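Side-chain contacts in insecticidal crystal protein Cry7Cal (Bacillus thuringiensis, PDB 5ZI1), which is an insecticidal crystal toxin active against the locust Locusta migratoria manilensis, probably acting through receptor binding and membrane pore formation by its N-terminal helical domain: residues Gln52-Leu55 against Trp56-Phe59; Met60-Val63 against Glu64-Asn68. All coordinates share one frame; numbering follows the deposited sequence. Where two conformers were deposited one is given.

Interaction 1 of 2, residues Gln52-Leu55 against Trp56-Phe59; sequences QNDL and WESF
The ring of F59 carries the carbonyl oxygen of L55 over one face, displaced toward the rim, with L55 O 3.5 Å from F59 CG. At the rim of the same ring, in its plane, lies W56 CE3, while F59 CE2 sits 4.2 Å above one face of the indole, again off-centre; the phenyl thus presents an edge to W56. L55 also reaches the far end of the phenyl: its CG stands anti to the backbone N (chi1 -166°), turning the branch outward on the side where F59 lies, with L55 CD2 3.9 Å from F59 CZ. One residue is therefore felt twice by F59, as a polar oxygen over the ring and as a methyl at its tip, and the F59 N-H closes the turn with a 2.8 Å hydrogen bond to L55 O.

Around the helix the character changes. The extended chain of E57 runs back past the first turn, with E57 CG 3.5 Å from N53 O, the same oxygen that accepts the E57 amide in a nearly straight bond (165°). The E57 side chain passes at a slant to that of D54, the carboxylate planes 28° apart and D54 OD1 3.9 Å from E57 OE1. Such like charges would be expected to repel; one water donates to both D54 OD1 (2.8 Å) and E57 OE2 (3.0 Å), which probably offsets part of the repulsion. N53 occupies the N-cap position, yet its side chain makes no capping bond.

The start of helix 54-67 is gripped on several sides: F59 and W56 pack on helix 141-165, W56 also on W48 and on L83 of helix 73-101, E57 on L80 of the latter, and L55, S58 and F59 lie against helix 13-26.

Interaction 2 of 2, residues Met60-Val63 against Glu64-Asn68; sequences MNEV and EALIN
E64 folds its side chain back over the carbonyl of M60, with E64 CG 3.2 Å from M60 O. M60 O also accepts the hydrogen bond from E64 N (2.9 Å), so the methylene and the N-H of one residue close on it together. CG lies beside the backbone N (chi1 -72°) and the chain then runs out extended, which places the carboxylate for its main polar partner, the backbone N-H of I71 just beyond the helix, bonded to E64 OE1. The other carboxylate oxygen has E70 as a close like charge.

Packing is also close at the last turn. I67 puts CG1 between its own backbone N and carbonyl carbon (chi1 69°), tucking that methylene 3.3 Å from V63 O, the acceptor of the I67 amide. Their branches meet more loosely, V63 CG1 standing 4.4 Å from I67 CD1. L66 likewise lays its CG 3.3 Å from E62 O, the oxygen that takes the L66 amide at 150°. E62, bent at its second torsion, curls across L66 so that E62 OE2 comes within 3.7 Å of L66 CD2; E221 of helix 208-227 lies close there, and so near a like charge could raise the pKa of one of the two. By contrast, N61 and A65 form the solvent side, one turn apart and joined by a backbone bond, and N61 runs alongside E64, pointing the same way.

M60, V63, L66 and I67 are buried against helices 141-165 and 208-227 and the loop holding P139 and L140, whereas N61 and A65 face outward. The arrangement is that of the final turns of an amphipathic helix in the helical bundle of a three-domain Cry toxin, with N68, at positive phi, marking where the helix ends.

Interactions 1 and 2 follow one another directly along helix 54-67, the first covering its start and the second its closing turns, with centres about 13 Å apart. Apart from the helix backbone that runs on from one to the other, no separate contact joins them, and both belong to the N-terminal helical domain. Helix 141-165, central in this bundle as in other three-domain Cry toxins, is the neighbour they share, meeting W56 and F59 in interaction 1 and M60 and V63 in interaction 2. Otherwise their surroundings differ: helices 13-26 and 73-101 flank the beginning, helix 208-227 the end. This short helix thereby bridges several bundle members, its aromatic start and aliphatic end both packed inward.

Interaction 1 of 2, residues Gln52-Leu55 against Trp56-Phe59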
ATOM      1  N   GLN A  52     -12.386  -4.889 -24.062  1.00 59.68           N
ATOM      2  CA  GLN A  52     -13.224  -3.708 -23.928  1.00 63.51           C
ATOM      3  C   GLN A  52     -12.604  -2.742 -22.926  1.00 61.54           C
ATOM      4  O   GLN A  52     -11.730  -3.115 -22.137  1.00 57.54           O
ATOM      5  CB  GLN A  52     -14.648  -4.055 -23.451  1.00 65.25           C
ATOM      6  CG  GLN A  52     -15.193  -5.386 -23.928  1.00 67.54           C
ATOM      7  CD  GLN A  52     -15.754  -5.330 -25.332  1.00 74.92           C
ATOM      8  OE1 GLN A  52     -15.522  -4.373 -26.074  1.00 75.45           O
ATOM      9  NE2 GLN A  52     -16.508  -6.360 -25.704  1.00 78.10           N
ATOM     10  N   ASN A  53     -13.097  -1.499 -22.952  1.00 59.00           N
ATOM     11  CA  ASN A  53     -12.592  -0.474 -22.045  0.59 56.17           C
ATOM     12  C   ASN A  53     -13.427  -0.365 -20.756  1.00 56.46           C
ATOM     13  O   ASN A  53     -13.342   0.646 -20.056  1.00 53.24           O
ATOM     14  CB  ASN A  53     -12.507   0.885 -22.759  0.59 57.71           C
ATOM     15  CG  ASN A  53     -11.252   1.030 -23.682  0.59 58.43           C
ATOM     16  OD1 ASN A  53     -10.198   0.433 -23.453  0.59 52.76           O
ATOM     17  ND2 ASN A  53     -11.387   1.849 -24.717  0.59 57.36           N
ATOM     18  N   ASP A  54     -14.177  -1.419 -20.399  1.00 58.72           N
ATOM     19  CA  ASP A  54     -15.062  -1.360 -19.229  1.00 58.50           C
ATOM     20  C   ASP A  54     -14.329  -0.938 -17.955  1.00 55.63           C
ATOM     21  O   ASP A  54     -14.843  -0.120 -17.180  1.00 53.00           O
ATOM     22  CB  ASP A  54     -15.742  -2.712 -19.000  1.00 60.17           C
ATOM     23  CG  ASP A  54     -16.881  -2.977 -19.977  1.00 69.67           C
ATOM     24  OD1 ASP A  54     -17.119  -2.142 -20.874  1.00 72.31           O
ATOM     25  OD2 ASP A  54     -17.547  -4.031 -19.850  1.00 75.15           O
ATOM     26  N   LEU A  55     -13.128  -1.485 -17.722  1.00 54.61           N
ATOM     27  CA  LEU A  55     -12.412  -1.189 -16.480  1.00 50.29           C
ATOM     28  C   LEU A  55     -11.930   0.254 -16.450  1.00 49.40           C
ATOM     29  O   LEU A  55     -11.996   0.916 -15.407  1.00 49.55           O
ATOM     30  CB  LEU A  55     -11.237  -2.151 -16.294  1.00 48.56           C
ATOM     31  CG  LEU A  55     -10.628  -2.157 -14.887  1.00 47.87           C
ATOM     32  CD1 LEU A  55     -11.645  -2.670 -13.877  1.00 51.68           C
ATOM     33  CD2 LEU A  55      -9.366  -2.997 -14.821  1.00 45.09           C
ATOM     34  N   TRP A  56     -11.460   0.772 -17.586  1.00 48.71           N
ATOM     35  CA  TRP A  56     -10.980   2.152 -17.588  1.00 53.37           C
ATOM     36  C   TRP A  56     -12.127   3.139 -17.428  1.00 54.38           C
ATOM     37  O   TRP A  56     -11.939   4.215 -16.847  1.00 55.63           O
ATOM     38  CB  TRP A  56     -10.203   2.448 -18.864  1.00 45.32           C
ATOM     39  CG  TRP A  56      -9.063   1.505 -19.137  1.00 50.68           C
ATOM     40  CD1 TRP A  56      -9.129   0.321 -19.808  1.00 52.76           C
ATOM     41  CD2 TRP A  56      -7.683   1.676 -18.761  1.00 46.23           C
ATOM     42  NE1 TRP A  56      -7.886  -0.264 -19.867  1.00 46.44           N
ATOM     43  CE2 TRP A  56      -6.980   0.550 -19.237  1.00 48.38           C
ATOM     44  CE3 TRP A  56      -6.975   2.675 -18.079  1.00 46.82           C
ATOM     45  CZ2 TRP A  56      -5.589   0.401 -19.071  1.00 48.92           C
ATOM     46  CZ3 TRP A  56      -5.579   2.518 -17.907  1.00 47.94           C
ATOM     47  CH2 TRP A  56      -4.914   1.392 -18.403  1.00 42.37           C
ATOM     48  N   GLU A  57     -13.316   2.800 -17.931  1.00 55.17           N
ATOM     49  CA  GLU A  57     -14.489   3.616 -17.626  1.00 54.29           C
ATOM     50  C   GLU A  57     -14.770   3.618 -16.128  1.00 53.54           C
ATOM     51  O   GLU A  57     -15.040   4.674 -15.541  1.00 55.49           O
ATOM     52  CB  GLU A  57     -15.709   3.111 -18.394  1.00 58.70           C
ATOM     53  CG  GLU A  57     -15.647   3.262 -19.912  1.00 62.04           C
ATOM     54  CD  GLU A  57     -16.747   2.453 -20.618  1.00 73.22           C
ATOM     55  OE1 GLU A  57     -17.437   1.649 -19.943  1.00 70.80           O
ATOM     56  OE2 GLU A  57     -16.925   2.621 -21.846  1.00 77.89           O
ATOM     57  N   SER A  58     -14.704   2.447 -15.489  1.00 52.19           N
ATOM     58  CA  SER A  58     -14.920   2.379 -14.048  1.00 53.20           C
ATOM     59  C   SER A  58     -13.874   3.180 -13.283  1.00 55.23           C
ATOM     60  O   SER A  58     -14.201   3.816 -12.273  1.00 55.63           O
ATOM     61  CB  SER A  58     -14.905   0.928 -13.577  1.00 55.86           C
ATOM     62  OG  SER A  58     -15.770   0.131 -14.358  1.00 62.74           O
ATOM     63  N   PHE A  59     -12.604   3.123 -13.719  1.00 52.51           N
ATOM     64  CA  PHE A  59     -11.571   3.967 -13.125  1.00 46.05           C
ATOM     65  C   PHE A  59     -12.012   5.421 -13.112  1.00 49.53           C
ATOM     66  O   PHE A  59     -11.963   6.093 -12.078  1.00 54.09           O
ATOM     67  CB  PHE A  59     -10.245   3.850 -13.896  1.00 47.12           C
ATOM     68  CG  PHE A  59      -9.466   2.597 -13.634  1.00 44.24           C
ATOM     69  CD1 PHE A  59      -9.675   1.831 -12.488  1.00 48.84           C
ATOM     70  CD2 PHE A  59      -8.511   2.183 -14.541  1.00 46.59           C
ATOM     71  CE1 PHE A  59      -8.934   0.674 -12.262  1.00 44.64           C
ATOM     72  CE2 PHE A  59      -7.771   1.028 -14.328  1.00 49.90           C
ATOM     73  CZ  PHE A  59      -7.983   0.271 -13.184  1.00 46.84           C
TER
HETATM   74  O   HOH W   1     -17.598  -0.134 -22.731  1.00 72.13           O

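Interaction 2 of 2, residues Met60-Val63 against Glu64-Asn68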
ATOM      1  N   MET A  60     -12.427   5.933 -14.268  1.00 48.58           N
ATOM      2  CA  MET A  60     -12.857   7.324 -14.340  1.00 52.59           C
ATOM      3  C   MET A  60     -14.106   7.575 -13.496  1.00 51.20           C
ATOM      4  O   MET A  60     -14.166   8.565 -12.758  1.00 51.92           O
ATOM      5  CB  MET A  60     -13.090   7.714 -15.799  1.00 50.51           C
ATOM      6  CG  MET A  60     -11.791   7.786 -16.589  1.00 50.56           C
ATOM      7  SD  MET A  60     -11.978   8.356 -18.286  1.00 58.91           S
ATOM      8  CE  MET A  60     -12.204   6.812 -19.151  1.00 51.30           C
ATOM      9  N   ASN A  61     -15.105   6.691 -13.575  1.00 53.20           N
ATOM     10  CA  ASN A  61     -16.362   6.919 -12.846  1.00 53.95           C
ATOM     11  C   ASN A  61     -16.140   6.932 -11.342  1.00 50.55           C
ATOM     12  O   ASN A  61     -16.594   7.845 -10.649  1.00 53.55           O
ATOM     13  CB  ASN A  61     -17.403   5.865 -13.214  1.00 49.81           C
ATOM     14  CG  ASN A  61     -17.957   6.058 -14.616  1.00 58.85           C
ATOM     15  OD1 ASN A  61     -18.041   7.187 -15.121  1.00 60.66           O
ATOM     16  ND2 ASN A  61     -18.327   4.953 -15.260  1.00 55.70           N
ATOM     17  N   GLU A  62     -15.414   5.944 -10.822  1.00 53.28           N
ATOM     18  CA  GLU A  62     -15.129   5.905  -9.389  1.00 52.16           C
ATOM     19  C   GLU A  62     -14.391   7.163  -8.922  1.00 55.23           C
ATOM     20  O   GLU A  62     -14.754   7.764  -7.901  1.00 54.40           O
ATOM     21  CB  GLU A  62     -14.318   4.652  -9.056  1.00 51.99           C
ATOM     22  CG  GLU A  62     -14.120   4.435  -7.575  1.00 56.96           C
ATOM     23  CD  GLU A  62     -15.441   4.272  -6.849  1.00 69.39           C
ATOM     24  OE1 GLU A  62     -16.348   3.617  -7.420  1.00 67.55           O
ATOM     25  OE2 GLU A  62     -15.573   4.805  -5.721  1.00 71.21           O
ATOM     26  N   VAL A  63     -13.356   7.590  -9.657  1.00 48.25           N
ATOM     27  CA  VAL A  63     -12.583   8.736  -9.181  1.00 51.61           C
ATOM     28  C   VAL A  63     -13.397  10.021  -9.279  1.00 47.59           C
ATOM     29  O   VAL A  63     -13.377  10.849  -8.360  1.00 51.61           O
ATOM     30  CB  VAL A  63     -11.234   8.863  -9.920  1.00 53.05           C
ATOM     31  CG1 VAL A  63     -10.443  10.008  -9.321  1.00 42.60           C
ATOM     32  CG2 VAL A  63     -10.444   7.583  -9.798  1.00 50.97           C
ATOM     33  N   GLU A  64     -14.118  10.222 -10.382  1.00 51.40           N
ATOM     34  CA  GLU A  64     -15.086  11.323 -10.432  1.00 57.02           C
ATOM     35  C   GLU A  64     -15.956  11.365  -9.175  1.00 54.56           C
ATOM     36  O   GLU A  64     -16.132  12.425  -8.561  1.00 57.41           O
ATOM     37  CB  GLU A  64     -15.976  11.202 -11.671  1.00 56.03           C
ATOM     38  CG  GLU A  64     -15.316  11.506 -12.987  1.00 53.85           C
ATOM     39  CD  GLU A  64     -16.141  10.998 -14.145  1.00 59.05           C
ATOM     40  OE1 GLU A  64     -16.024  11.556 -15.251  1.00 60.60           O
ATOM     41  OE2 GLU A  64     -16.928  10.042 -13.948  1.00 61.47           O
ATOM     42  N   ALA A  65     -16.501  10.212  -8.770  1.00 49.94           N
ATOM     43  CA  ALA A  65     -17.373  10.173  -7.597  1.00 53.63           C
ATOM     44  C   ALA A  65     -16.613  10.524  -6.326  1.00 55.69           C
ATOM     45  O   ALA A  65     -17.133  11.241  -5.466  1.00 58.87           O
ATOM     46  CB  ALA A  65     -18.020   8.790  -7.452  1.00 45.42           C
ATOM     47  N   LEU A  66     -15.387  10.016  -6.189  1.00 55.18           N
ATOM     48  CA  LEU A  66     -14.620  10.224  -4.964  1.00 51.29           C
ATOM     49  C   LEU A  66     -14.293  11.693  -4.746  1.00 51.06           C
ATOM     50  O   LEU A  66     -14.372  12.189  -3.615  1.00 47.43           O
ATOM     51  CB  LEU A  66     -13.328   9.416  -5.015  1.00 53.76           C
ATOM     52  CG  LEU A  66     -13.400   7.899  -4.929  1.00 57.70           C
ATOM     53  CD1 LEU A  66     -11.974   7.369  -4.991  1.00 49.99           C
ATOM     54  CD2 LEU A  66     -14.114   7.452  -3.658  1.00 48.05           C
ATOM     55  N   ILE A  67     -13.893  12.403  -5.805  1.00 57.16           N
ATOM     56  CA  ILE A  67     -13.445  13.789  -5.676  1.00 55.70           C
ATOM     57  C   ILE A  67     -14.472  14.782  -6.186  1.00 57.99           C
ATOM     58  O   ILE A  67     -14.176  15.981  -6.246  1.00 64.70           O
ATOM     59  CB  ILE A  67     -12.113  14.028  -6.387  1.00 57.00           C
ATOM     60  CG1 ILE A  67     -12.285  13.925  -7.903  1.00 56.52           C
ATOM     61  CG2 ILE A  67     -11.139  13.055  -5.915  1.00 58.56           C
ATOM     62  CD1 ILE A  67     -11.019  14.293  -8.654  1.00 57.87           C
ATOM     63  N   ASN A  68     -15.644  14.316  -6.607  1.00 55.74           N
ATOM     64  CA  ASN A  68     -16.744  15.206  -6.942  1.00 59.40           C
ATOM     65  C   ASN A  68     -16.343  16.180  -8.054  1.00 59.34           C
ATOM     66  O   ASN A  68     -16.386  17.399  -7.901  1.00 62.08           O
ATOM     67  CB  ASN A  68     -17.214  15.940  -5.682  1.00 66.02           C
ATOM     68  CG  ASN A  68     -18.531  16.631  -5.872  1.00 67.43           C
ATOM     69  OD1 ASN A  68     -19.361  16.199  -6.676  1.00 76.16           O
ATOM     70  ND2 ASN A  68     -18.737  17.716  -5.136  1.00 69.07           N
TER